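PDB 6YHH: beta-N-acetylglucosaminidase-like protein Glycoside hydrolase family 20 from Flavobacterium johnsoniae, which probably removes terminal N-acetylglucosamine units from chitin-derived oligosaccharides, acting as a beta-N-acetylhexosaminidase in bacterial chitin breakdown. Local coordinates for residues Asn8-Pro13 against Glu492-Arg497; Met173-Phe178 against Arg463-Thr468; Thr242-Ile247 against Tyr292-Glu297; Ile190-Lys193 against Lys197-Glu200. All coordinates share one frame; numbering follows the deposited sequence. Where two conformers were deposited one is given.

Contact 1 of 4, residues Asn8-Pro13 against Glu492-Arg497; sequences NLMPWP and ESVSFR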
loop_
_atom_site.group_PDB
_atom_site.type_symbol
_atom_site.label_atom_id
_atom_site.label_comp_id
_atom_site.label_asym_id
_atom_site.label_seq_id
_atom_site.Cartn_x
_atom_site.Cartn_y
_atom_site.Cartn_z
ATOM N N ASN A 8 -20.398 18.299 1.289
ATOM C CA ASN A 8 -18.922 18.253 1.228
ATOM C C ASN A 8 -18.366 18.027 -0.124
ATOM O O ASN A 8 -17.750 16.994 -0.425
ATOM C CB ASN A 8 -18.410 17.295 2.291
ATOM C CG ASN A 8 -18.850 17.737 3.683
ATOM O OD1 ASN A 8 -18.621 18.875 4.061
ATOM N ND2 ASN A 8 -19.479 16.832 4.440
ATOM N N LEU A 9 -18.561 19.043 -0.987
ATOM C CA LEU A 9 -18.138 18.970 -2.393
ATOM C C LEU A 9 -16.823 19.674 -2.522
ATOM O O LEU A 9 -16.666 20.794 -2.005
ATOM C CB LEU A 9 -19.136 19.636 -3.361
ATOM C CG LEU A 9 -20.576 19.171 -3.184
ATOM C CD1 LEU A 9 -21.543 19.863 -4.169
ATOM C CD2 LEU A 9 -20.703 17.651 -3.264
ATOM N N MET A 10 -15.858 19.115 -3.270
ATOM C CA MET A 10 -14.560 19.746 -3.419
ATOM C C MET A 10 -13.923 19.124 -4.683
ATOM O O MET A 10 -13.836 17.896 -4.765
ATOM C CB MET A 10 -13.612 19.507 -2.251
ATOM C CG MET A 10 -12.352 20.333 -2.358
ATOM S SD MET A 10 -11.239 20.154 -0.921
ATOM C CE MET A 10 -12.279 20.682 0.442
ATOM N N PRO A 11 -13.534 19.908 -5.699
ATOM C CA PRO A 11 -13.780 21.369 -5.772
ATOM C C PRO A 11 -15.275 21.739 -5.654
ATOM O O PRO A 11 -16.121 21.028 -6.200
ATOM C CB PRO A 11 -13.288 21.709 -7.171
ATOM C CG PRO A 11 -12.285 20.639 -7.498
ATOM C CD PRO A 11 -12.864 19.384 -6.923
ATOM N N TRP A 12 -15.542 22.875 -4.996
ATOM C CA TRP A 12 -16.916 23.402 -4.941
ATOM C C TRP A 12 -17.382 23.723 -6.374
ATOM O O TRP A 12 -16.643 24.441 -7.121
ATOM C CB TRP A 12 -16.952 24.645 -4.096
ATOM C CG TRP A 12 -18.379 25.035 -3.858
ATOM C CD1 TRP A 12 -19.062 26.056 -4.482
ATOM C CD2 TRP A 12 -19.327 24.337 -3.065
ATOM N NE1 TRP A 12 -20.390 26.036 -4.113
ATOM C CE2 TRP A 12 -20.580 25.012 -3.205
ATOM C CE3 TRP A 12 -19.249 23.231 -2.183
ATOM C CZ2 TRP A 12 -21.741 24.596 -2.519
ATOM C CZ3 TRP A 12 -20.390 22.838 -1.496
ATOM C CH2 TRP A 12 -21.635 23.521 -1.667
ATOM N N PRO A 13 -18.525 23.139 -6.798
ATOM C CA PRO A 13 -18.926 23.324 -8.194
ATOM C C PRO A 13 -19.366 24.769 -8.515
ATOM O O PRO A 13 -19.710 25.562 -7.620
ATOM C CB PRO A 13 -20.087 22.395 -8.355
ATOM C CG PRO A 13 -19.856 21.297 -7.311
ATOM C CD PRO A 13 -19.326 22.095 -6.156
ATOM N N GLU A 492 -12.303 17.358 5.438
ATOM C CA GLU A 492 -12.221 16.215 6.319
ATOM C C GLU A 492 -12.808 14.957 5.647
ATOM O O GLU A 492 -12.170 13.898 5.593
ATOM C CB GLU A 492 -12.907 16.422 7.647
ATOM C CG GLU A 492 -12.441 17.574 8.498
ATOM C CD GLU A 492 -13.135 17.590 9.866
ATOM O OE1 GLU A 492 -14.207 16.827 10.044
ATOM O OE2 GLU A 492 -12.597 18.358 10.762
ATOM N N SER A 493 -13.995 15.074 5.069
ATOM C CA SER A 493 -14.591 13.917 4.417
ATOM C C SER A 493 -13.947 13.593 3.073
ATOM O O SER A 493 -13.844 12.427 2.711
ATOM C CB SER A 493 -16.115 14.072 4.242
ATOM O OG SER A 493 -16.413 15.158 3.420
ATOM N N VAL A 494 -13.495 14.603 2.358
ATOM C CA VAL A 494 -12.756 14.389 1.110
ATOM C C VAL A 494 -11.492 13.562 1.402
ATOM O O VAL A 494 -11.212 12.573 0.689
ATOM C CB VAL A 494 -12.399 15.770 0.501
ATOM C CG1 VAL A 494 -11.495 15.608 -0.702
ATOM C CG2 VAL A 494 -13.656 16.534 0.061
ATOM N N SER A 495 -10.765 13.946 2.436
ATOM C CA SER A 495 -9.539 13.245 2.788
ATOM C C SER A 495 -9.812 11.781 3.201
ATOM O O SER A 495 -9.114 10.851 2.775
ATOM C CB SER A 495 -8.858 13.983 3.935
ATOM O OG SER A 495 -7.606 13.350 4.277
ATOM N N PHE A 496 -10.854 11.587 4.012
ATOM C CA PHE A 496 -11.295 10.255 4.386
ATOM C C PHE A 496 -11.638 9.394 3.193
ATOM O O PHE A 496 -11.127 8.262 3.067
ATOM C CB PHE A 496 -12.453 10.438 5.318
ATOM C CG PHE A 496 -13.487 9.347 5.356
ATOM C CD1 PHE A 496 -13.155 8.065 5.671
ATOM C CD2 PHE A 496 -14.831 9.667 5.272
ATOM C CE1 PHE A 496 -14.094 7.079 5.724
ATOM C CE2 PHE A 496 -15.846 8.693 5.364
ATOM C CZ PHE A 496 -15.464 7.382 5.641
ATOM N N ARG A 497 -12.436 9.912 2.260
ATOM C CA ARG A 497 -12.868 9.096 1.120
ATOM C C ARG A 497 -11.764 8.743 0.143
ATOM O O ARG A 497 -11.859 7.776 -0.595
ATOM C CB ARG A 497 -14.108 9.689 0.472
ATOM C CG ARG A 497 -15.345 9.598 1.358
ATOM C CD ARG A 497 -15.736 8.151 1.740
ATOM N NE ARG A 497 -17.062 8.147 2.416
ATOM C CZ ARG A 497 -17.576 7.054 2.970
ATOM N NH1 ARG A 497 -16.907 5.898 2.914
ATOM N NH2 ARG A 497 -18.732 7.102 3.632
HETATM O O HOH W 1 -16.626 14.557 0.654
#
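Asn8 and Met10 pass beside one turn of helix 484-497, with the CA atoms of Asn8 and Ser493 6.9 Å apart and those of Met10 and Val494 7.2 Å apart. The loop leads into strand 15-19 of the small GH20 domain 2, while the helix follows helix 467-476, probably the last helix of the (beta/alpha)8 catalytic barrel, so the contact joins the start of the chain to helix 484-497. The apolar half is small: Met10 offers CB, not its sulfur, and Val494 CG2 meets it at 3.8 Å. With CG anti to the backbone N (chi1 -172°), the rest of the Met10 chain runs on to Met487, Leu491 and Ala469. Val494 CG2 also comes near the carbonyl oxygen of Asn8. On the polar half the hydroxyl of Ser493 sits against Asn8 CB, 3.1 Å from OG, and the amide nitrogen Asn8 ND2 stays 3.6 Å from that OG without bonding to it. A chi1 of 62° sets Ser493 OG between its own backbone N and carbonyl carbon, where Arg490 O holds it in a weak hydrogen bond. Arg490 also reaches the loop directly, its NH1 bonding to Leu9 O. Between Asn8 O and Ser493 OG the link is indirect, through a water that donates to Asn8 O at 2.9 Å and lies 2.8 Å from Ser493 OG.

Contact 2 of 4, residues Met173-Phe178 against Arg463-Thr468; sequences MKMNVF and RVWPRT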
loop_
_atom_site.group_PDB
_atom_site.type_symbol
_atom_site.label_atom_id
_atom_site.label_comp_id
_atom_site.label_asym_id
_atom_site.label_seq_id
_atom_site.Cartn_x
_atom_site.Cartn_y
_atom_site.Cartn_z
ATOM N N MET A 173 -10.203 14.421 -7.400
ATOM C CA MET A 173 -10.196 15.890 -7.135
ATOM C C MET A 173 -10.342 16.693 -8.429
ATOM O O MET A 173 -10.099 17.906 -8.426
ATOM C CB MET A 173 -8.926 16.270 -6.434
ATOM C CG MET A 173 -8.742 15.600 -5.060
ATOM S SD MET A 173 -10.212 15.602 -3.989
ATOM C CE MET A 173 -10.515 17.393 -4.067
ATOM N N LYS A 174 -10.662 16.044 -9.540
ATOM C CA LYS A 174 -10.799 16.698 -10.857
ATOM C C LYS A 174 -9.539 17.342 -11.376
ATOM O O LYS A 174 -9.574 18.329 -12.126
ATOM C CB LYS A 174 -11.962 17.670 -10.867
ATOM C CG LYS A 174 -13.258 17.036 -10.513
ATOM C CD LYS A 174 -14.437 18.002 -10.710
ATOM C CE LYS A 174 -15.764 17.401 -10.276
ATOM N NZ LYS A 174 -15.940 17.516 -8.806
ATOM N N MET A 175 -8.372 16.821 -10.934
ATOM C CA MET A 175 -7.103 17.269 -11.465
ATOM C C MET A 175 -6.736 16.488 -12.726
ATOM O O MET A 175 -7.043 15.307 -12.802
ATOM C CB MET A 175 -6.016 17.146 -10.387
ATOM C CG MET A 175 -6.328 18.034 -9.242
ATOM S SD MET A 175 -5.125 17.789 -7.862
ATOM C CE MET A 175 -3.596 18.453 -8.562
ATOM N N ASN A 176 -6.138 17.158 -13.705
ATOM C CA ASN A 176 -5.966 16.552 -15.042
ATOM C C ASN A 176 -4.615 16.543 -15.607
ATOM O O ASN A 176 -4.462 16.142 -16.789
ATOM C CB ASN A 176 -6.909 17.212 -16.062
ATOM C CG ASN A 176 -6.617 18.680 -16.259
ATOM O OD1 ASN A 176 -5.812 19.301 -15.546
ATOM N ND2 ASN A 176 -7.223 19.236 -17.275
ATOM N N VAL A 177 -3.587 16.904 -14.832
ATOM C CA VAL A 177 -2.198 16.866 -15.294
ATOM C C VAL A 177 -1.334 16.187 -14.231
ATOM O O VAL A 177 -1.375 16.527 -13.024
ATOM C CB VAL A 177 -1.638 18.232 -15.605
ATOM C CG1 VAL A 177 -0.193 18.149 -15.954
ATOM C CG2 VAL A 177 -2.443 18.979 -16.694
ATOM N N PHE A 178 -0.549 15.238 -14.712
ATOM C CA PHE A 178 0.462 14.573 -13.856
ATOM C C PHE A 178 1.805 14.835 -14.480
ATOM O O PHE A 178 2.090 14.395 -15.583
ATOM C CB PHE A 178 0.171 13.122 -13.799
ATOM C CG PHE A 178 1.192 12.293 -13.031
ATOM C CD1 PHE A 178 1.233 12.324 -11.639
ATOM C CD2 PHE A 178 2.124 11.529 -13.679
ATOM C CE1 PHE A 178 2.148 11.588 -10.936
ATOM C CE2 PHE A 178 3.033 10.773 -12.913
ATOM C CZ PHE A 178 3.008 10.799 -11.578
ATOM N N ARG A 463 2.272 13.644 2.791
ATOM C CA ARG A 463 2.726 14.995 2.372
ATOM C C ARG A 463 1.772 15.592 1.313
ATOM O O ARG A 463 1.394 16.789 1.355
ATOM C CB ARG A 463 4.187 14.912 1.877
ATOM C CG ARG A 463 5.200 15.043 3.024
ATOM C CD ARG A 463 5.042 14.080 4.182
ATOM N NE ARG A 463 5.939 14.444 5.282
ATOM C CZ ARG A 463 5.602 14.342 6.577
ATOM N NH1 ARG A 463 4.487 13.703 6.955
ATOM N NH2 ARG A 463 6.458 14.809 7.519
ATOM N N VAL A 464 1.392 14.801 0.322
ATOM C CA VAL A 464 0.543 15.305 -0.790
ATOM C C VAL A 464 -0.880 15.612 -0.345
ATOM O O VAL A 464 -1.424 16.643 -0.745
ATOM C CB VAL A 464 0.565 14.337 -1.984
ATOM C CG1 VAL A 464 -0.291 14.833 -3.132
ATOM C CG2 VAL A 464 1.999 14.213 -2.435
ATOM N N TRP A 465 -1.461 14.736 0.452
ATOM C CA TRP A 465 -2.911 14.746 0.814
ATOM C C TRP A 465 -3.058 14.947 2.286
ATOM O O TRP A 465 -2.310 14.333 3.084
ATOM C CB TRP A 465 -3.556 13.417 0.391
ATOM C CG TRP A 465 -3.295 13.108 -1.088
ATOM C CD1 TRP A 465 -2.395 12.183 -1.627
ATOM C CD2 TRP A 465 -3.893 13.773 -2.220
ATOM N NE1 TRP A 465 -2.410 12.282 -3.008
ATOM C CE2 TRP A 465 -3.324 13.241 -3.385
ATOM C CE3 TRP A 465 -4.837 14.846 -2.347
ATOM C CZ2 TRP A 465 -3.642 13.710 -4.642
ATOM C CZ3 TRP A 465 -5.184 15.279 -3.608
ATOM C CH2 TRP A 465 -4.552 14.715 -4.765
ATOM N N PRO A 466 -4.046 15.768 2.731
ATOM C CA PRO A 466 -5.085 16.322 1.897
ATOM C C PRO A 466 -4.822 17.718 1.360
ATOM O O PRO A 466 -5.715 18.304 0.702
ATOM C CB PRO A 466 -6.283 16.372 2.838
ATOM C CG PRO A 466 -5.622 16.732 4.153
ATOM C CD PRO A 466 -4.315 15.956 4.148
ATOM N N ARG A 467 -3.660 18.299 1.544
ATOM C CA ARG A 467 -3.432 19.646 1.072
ATOM C C ARG A 467 -3.614 19.839 -0.421
ATOM O O ARG A 467 -4.090 20.924 -0.855
ATOM C CB ARG A 467 -2.102 20.259 1.544
ATOM C CG ARG A 467 -2.003 20.465 3.068
ATOM C CD ARG A 467 -0.685 20.999 3.635
ATOM N NE ARG A 467 0.332 19.960 3.370
ATOM C CZ ARG A 467 1.561 20.178 2.993
ATOM N NH1 ARG A 467 2.076 21.383 2.994
ATOM N NH2 ARG A 467 2.293 19.139 2.601
ATOM N N THR A 468 -3.235 18.867 -1.242
ATOM C CA THR A 468 -3.405 18.995 -2.666
ATOM C C THR A 468 -4.896 19.043 -3.088
ATOM O O THR A 468 -5.216 19.544 -4.144
ATOM C CB THR A 468 -2.596 17.921 -3.381
ATOM O OG1 THR A 468 -1.224 18.138 -2.959
ATOM C CG2 THR A 468 -2.734 18.019 -4.882
#
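Met173, through CG, and Met175, through SD and CE, meet Trp465 and Thr468 in a fully buried, apolar contact. Met173 CG touches the far end of the indole, 3.9 Å from Trp465 CZ3, as the two side chains slide past each other in opposite directions; bends at chi2 (-45°) and chi3 (-53°) fold the rest of the methionine back. Met175 runs crosswise to Thr468, and its CE lies 3.8 Å from Thr468 CG2, with its SD equally near that methyl. The same sulfur is a looser neighbour of the indole, 4.4 Å from Trp465 CH2. Val464 CG1 and Thr468 CB lie over one face of the indole, offset toward its rim. Both methionines belong to the turn of a beta-alpha-beta crossover in the (beta/alpha)8 barrel: helix 160-172 ends in a Schellman motif with Lys174 at C-prime, and the chain then enters strand 177-184. The opposing residues link helices 460-464 and 467-476, through a cis peptide between Trp465 and Pro466. Polar groups work within that link. Val464 O accepts twice from Thr468, from OG1 at 2.7 Å and from the backbone N at 2.9 Å, while Arg467 NH2 reaches a lone pair of Arg463 O, in the carbonyl plane, at 2.8 Å. Replacing Thr468 by an alanine removes methyl and hydroxyl, which would probably leave Met175 CE loosely packed and Val464 O with one donor fewer.

Contact 3 of 4, residues Thr242-Ile247 against Tyr292-Glu297; sequences TAYPEI and YKILSE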
loop_
_atom_site.group_PDB
_atom_site.type_symbol
_atom_site.label_atom_id
_atom_site.label_comp_id
_atom_site.label_asym_id
_atom_site.label_seq_id
_atom_site.Cartn_x
_atom_site.Cartn_y
_atom_site.Cartn_z
ATOM N N THR A 242 27.145 11.085 -14.313
ATOM C CA THR A 242 27.730 9.832 -13.836
ATOM C C THR A 242 27.795 8.792 -14.989
ATOM O O THR A 242 28.789 8.077 -15.121
ATOM C CB THR A 242 26.910 9.296 -12.627
ATOM O OG1 THR A 242 26.939 10.252 -11.597
ATOM C CG2 THR A 242 27.452 7.966 -12.139
ATOM N N ALA A 243 26.746 8.718 -15.800
ATOM C CA ALA A 243 26.712 7.854 -16.966
ATOM C C ALA A 243 27.541 8.407 -18.167
ATOM O O ALA A 243 28.252 7.627 -18.846
ATOM C CB ALA A 243 25.284 7.658 -17.442
ATOM N N TYR A 244 27.460 9.712 -18.404
ATOM C CA TYR A 244 28.093 10.392 -19.570
ATOM C C TYR A 244 28.978 11.557 -19.105
ATOM O O TYR A 244 28.679 12.707 -19.365
ATOM C CB TYR A 244 27.018 10.862 -20.565
ATOM C CG TYR A 244 26.351 9.690 -21.296
ATOM C CD1 TYR A 244 27.057 9.017 -22.299
ATOM C CD2 TYR A 244 25.124 9.218 -20.973
ATOM C CE1 TYR A 244 26.502 7.957 -22.973
ATOM C CE2 TYR A 244 24.583 8.126 -21.618
ATOM C CZ TYR A 244 25.250 7.527 -22.652
ATOM O OH TYR A 244 24.732 6.416 -23.330
ATOM N N PRO A 245 30.079 11.280 -18.397
ATOM C CA PRO A 245 30.936 12.388 -17.874
ATOM C C PRO A 245 31.506 13.260 -18.955
ATOM O O PRO A 245 31.836 14.422 -18.712
ATOM C CB PRO A 245 32.070 11.691 -17.124
ATOM C CG PRO A 245 32.062 10.237 -17.604
ATOM C CD PRO A 245 30.620 9.932 -18.025
ATOM N N GLU A 246 31.554 12.717 -20.178
ATOM C CA GLU A 246 32.200 13.462 -21.267
ATOM C C GLU A 246 31.399 14.664 -21.773
ATOM O O GLU A 246 31.965 15.541 -22.407
ATOM C CB GLU A 246 32.559 12.492 -22.415
ATOM C CG GLU A 246 31.358 11.944 -23.156
ATOM C CD GLU A 246 30.806 10.615 -22.606
ATOM O OE1 GLU A 246 30.219 9.900 -23.459
ATOM O OE2 GLU A 246 30.962 10.316 -21.386
ATOM N N ILE A 247 30.107 14.772 -21.415
ATOM C CA ILE A 247 29.336 15.962 -21.735
ATOM C C ILE A 247 29.152 16.890 -20.539
ATOM O O ILE A 247 28.337 17.842 -20.616
ATOM C CB ILE A 247 27.987 15.584 -22.355
ATOM C CG1 ILE A 247 27.086 14.833 -21.384
ATOM C CG2 ILE A 247 28.201 14.775 -23.647
ATOM C CD1 ILE A 247 25.664 14.584 -21.873
ATOM N N TYR A 292 24.195 17.532 -27.495
ATOM C CA TYR A 292 23.012 17.565 -28.335
ATOM C C TYR A 292 22.742 16.228 -28.992
ATOM O O TYR A 292 21.576 15.812 -29.093
ATOM C CB TYR A 292 23.141 18.726 -29.340
ATOM C CG TYR A 292 23.295 20.063 -28.656
ATOM C CD1 TYR A 292 22.217 20.677 -28.046
ATOM C CD2 TYR A 292 24.542 20.688 -28.584
ATOM C CE1 TYR A 292 22.367 21.874 -27.392
ATOM C CE2 TYR A 292 24.714 21.876 -27.905
ATOM C CZ TYR A 292 23.629 22.489 -27.343
ATOM O OH TYR A 292 23.782 23.724 -26.711
ATOM N N LYS A 293 23.781 15.523 -29.419
ATOM C CA LYS A 293 23.656 14.185 -29.970
ATOM C C LYS A 293 22.988 13.229 -28.990
ATOM O O LYS A 293 22.020 12.533 -29.364
ATOM C CB LYS A 293 25.002 13.652 -30.426
ATOM C CG LYS A 293 24.891 12.273 -31.076
ATOM C CD LYS A 293 26.187 11.745 -31.655
ATOM C CE LYS A 293 26.004 10.321 -32.200
ATOM N N ILE A 294 23.489 13.180 -27.750
ATOM C CA ILE A 294 22.962 12.272 -26.772
ATOM C C ILE A 294 21.514 12.663 -26.425
ATOM O O ILE A 294 20.630 11.818 -26.333
ATOM C CB ILE A 294 23.837 12.259 -25.499
ATOM C CG1 ILE A 294 25.148 11.470 -25.864
ATOM C CG2 ILE A 294 23.129 11.529 -24.383
ATOM C CD1 ILE A 294 26.218 11.629 -24.858
ATOM N N LEU A 295 21.272 13.955 -26.210
ATOM C CA LEU A 295 19.921 14.393 -25.918
ATOM C C LEU A 295 18.933 14.069 -27.069
ATOM O O LEU A 295 17.838 13.613 -26.842
ATOM C CB LEU A 295 19.856 15.872 -25.536
ATOM C CG LEU A 295 20.526 16.226 -24.180
ATOM C CD1 LEU A 295 20.674 17.703 -23.927
ATOM C CD2 LEU A 295 19.696 15.565 -23.110
ATOM N N SER A 296 19.364 14.284 -28.325
ATOM C CA SER A 296 18.488 13.993 -29.447
ATOM C C SER A 296 18.138 12.491 -29.461
ATOM O O SER A 296 16.991 12.129 -29.708
ATOM C CB SER A 296 19.148 14.455 -30.763
ATOM O OG SER A 296 18.351 14.173 -31.908
ATOM N N GLU A 297 19.115 11.640 -29.193
ATOM C CA GLU A 297 18.885 10.196 -29.105
ATOM C C GLU A 297 17.949 9.787 -27.971
ATOM O O GLU A 297 17.128 8.883 -28.121
ATOM C CB GLU A 297 20.209 9.526 -28.967
ATOM C CG GLU A 297 21.077 9.554 -30.223
ATOM C CD GLU A 297 22.439 8.939 -30.042
ATOM O OE1 GLU A 297 22.746 8.387 -28.955
ATOM O OE2 GLU A 297 23.271 8.997 -30.990
#
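Ile294 reaches Tyr244 and Ile247 with the end of its side chain. Its CD1 does all the close touching: it lies 3.8 Å from Tyr244 CD1 and 3.9 Å from Ile247 CG2. Toward the tyrosine the methyl makes an off-centre CH-pi contact, 4.2 Å from the ring centroid and 30° off the ring normal. At Ile247 a chi1 of 65° keeps CG1 between the backbone N and the carbonyl carbon, and the CG2 branch is the one that faces Ile294. All three residues are buried. They join the turn after helix 238-243, near the start of the long connection that leaves strand 226-230 of the (beta/alpha)8 barrel, to helix 289-302, which precedes strand 310-312. The contact lies away from the predicted proton donor Glu317.

The margin is different in kind. Glu246 is exposed and barely approaches the segment 292-297, yet its side chain reaches toward helix 289-302, with OE1 in plane at the edge of the Tyr244 ring and in a salt bridge to Lys290 NZ. Glu297 makes a weak hydrogen bond from OE1 to His195 NE2. The ND1 of the same histidine is bonded to Tyr244 OH. The contact proper is therefore apolar and only weakly directional, with the polar end of the tyrosine satisfied elsewhere: the bond to His195 probably holds the far end of the side chain in place, while Ile294 CD1 and the other neighbours limit rotation of the ring.

Contact 4 of 4, residues Ile190-Lys193 against Lys197-Glu200; sequences IETK and KLIE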
loop_
_atom_site.group_PDB
_atom_site.type_symbol
_atom_site.label_atom_id
_atom_site.label_comp_id
_atom_site.label_asym_id
_atom_site.label_seq_id
_atom_site.Cartn_x
_atom_site.Cartn_y
_atom_site.Cartn_z
ATOM N N ILE A 190 14.160 6.483 -16.111
ATOM C CA ILE A 190 13.527 6.027 -17.346
ATOM C C ILE A 190 14.335 4.875 -17.957
ATOM O O ILE A 190 15.523 5.079 -18.303
ATOM C CB ILE A 190 13.434 7.169 -18.375
ATOM C CG1 ILE A 190 12.682 8.396 -17.766
ATOM C CG2 ILE A 190 12.669 6.625 -19.606
ATOM C CD1 ILE A 190 12.936 9.674 -18.522
ATOM N N GLU A 191 13.773 3.694 -18.093
ATOM C CA GLU A 191 14.461 2.696 -18.790
ATOM C C GLU A 191 14.790 3.199 -20.202
ATOM O O GLU A 191 13.910 3.562 -21.012
ATOM C CB GLU A 191 13.659 1.402 -18.887
ATOM C CG GLU A 191 14.348 0.272 -19.682
ATOM C CD GLU A 191 13.393 -0.905 -19.824
ATOM O OE1 GLU A 191 12.265 -0.785 -20.254
ATOM O OE2 GLU A 191 13.861 -1.979 -19.532
ATOM N N THR A 192 16.076 3.091 -20.501
ATOM C CA THR A 192 16.580 3.496 -21.804
ATOM C C THR A 192 17.437 2.346 -22.321
ATOM O O THR A 192 18.540 2.118 -21.871
ATOM C CB THR A 192 17.440 4.830 -21.734
ATOM O OG1 THR A 192 18.373 4.771 -20.643
ATOM C CG2 THR A 192 16.587 6.010 -21.463
ATOM N N LYS A 193 16.913 1.652 -23.302
ATOM C CA LYS A 193 17.615 0.485 -23.888
ATOM C C LYS A 193 18.776 0.843 -24.804
ATOM O O LYS A 193 19.751 0.059 -24.931
ATOM C CB LYS A 193 16.557 -0.416 -24.611
ATOM C CG LYS A 193 15.606 -1.100 -23.652
ATOM C CD LYS A 193 14.442 -1.857 -24.349
ATOM N N LYS A 197 23.754 2.901 -19.900
ATOM C CA LYS A 197 24.551 3.373 -18.819
ATOM C C LYS A 197 23.729 4.240 -17.842
ATOM O O LYS A 197 24.067 4.336 -16.664
ATOM C CB LYS A 197 25.734 4.150 -19.274
ATOM C CG LYS A 197 26.842 3.240 -19.870
ATOM C CD LYS A 197 28.158 4.001 -20.107
ATOM C CE LYS A 197 28.156 5.044 -21.214
ATOM N NZ LYS A 197 29.302 6.002 -21.170
ATOM N N LEU A 198 22.700 4.876 -18.353
ATOM C CA LEU A 198 21.857 5.708 -17.428
ATOM C C LEU A 198 21.146 4.841 -16.378
ATOM O O LEU A 198 20.995 5.277 -15.221
ATOM C CB LEU A 198 20.876 6.528 -18.226
ATOM C CG LEU A 198 21.481 7.742 -18.940
ATOM C CD1 LEU A 198 20.590 8.201 -20.057
ATOM C CD2 LEU A 198 21.847 8.901 -17.978
ATOM N N ILE A 199 20.782 3.640 -16.760
ATOM C CA ILE A 199 20.188 2.675 -15.800
ATOM C C ILE A 199 21.285 2.031 -14.947
ATOM O O ILE A 199 21.186 1.874 -13.727
ATOM C CB ILE A 199 19.284 1.653 -16.522
ATOM C CG1 ILE A 199 18.103 2.384 -17.120
ATOM C CG2 ILE A 199 18.873 0.544 -15.542
ATOM C CD1 ILE A 199 17.288 3.187 -16.081
ATOM N N GLU A 200 22.350 1.540 -15.620
ATOM C CA GLU A 200 23.384 0.851 -14.927
ATOM C C GLU A 200 24.061 1.669 -13.857
ATOM O O GLU A 200 24.302 1.170 -12.710
ATOM C CB GLU A 200 24.454 0.409 -15.953
ATOM C CG GLU A 200 25.544 -0.470 -15.377
ATOM C CD GLU A 200 26.831 -0.530 -16.255
ATOM O OE1 GLU A 200 26.987 0.106 -17.342
ATOM O OE2 GLU A 200 27.744 -1.254 -15.788
#
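Ile199 bends at both side-chain torsions, chi1 -65° and chi2 -57°, and this kink lays its CD1 against the backbone of Ile190 and Glu191. The methyl comes to 3.4 Å from Ile190 O and 3.9 Å from Glu191 CA, while CG1 behind it stands 4.0 Å from Thr192 N. One branch of a single isoleucine thus follows three successive residues of the loop, and within the two segments it meets chiefly main-chain atoms. The carbonyl it touches is not left to the methyl alone, since Ile190 O accepts a hydrogen bond from Trp188 NE1, and Ile199 also packs on that tryptophan. These residues lie in the connection after the second barrel strand, 177-184, where the chain passes hairpin strand 187-188, then turns into the short helix 197-202 before helix 210-222. Trimmed to an alanine here, Ile199 would probably leave a gap between the helix and the 190-192 backbone and deprive Trp188 of a neighbour. Beside it, Thr192 faces Leu198, with OG1 3.9 Å from Leu198 CB and 4.1 Å from Leu198 CD1. A chi1 of 46° turns that hydroxyl toward the intervening turn, where it is hydrogen-bonded to His195 O, so an oxygen lying among carbons has its polar partner within the same bend. Both Thr192 and Leu198 continue onto Leu298 of helix 289-302, and Glu301 of that helix accepts from Lys193 N.

How the contacts relate
From the N terminus, contact 1 opens first at residues 8-13 and closes last at 492-497, spanning the remainder of domain 2 and the whole barrel. Contact 2 opens at 173-178 and closes at 463-468, just before contact 1 does. Within its span lie contact 4, a tight local closure at 190-200, and then contact 3, which begins only after contact 4 is complete. None of the loops cross. Contacts 1 and 2 touch chiefly through Met173, and through Ser495 on Pro466, tying domain 2 to the closing helices of the barrel; contacts 3 and 4 meet where Lys197 NZ lies 3.0 Å from Ala243 O, probably hydrogen-bonded. The centres of contacts 1 and 3 are about 46 Å apart.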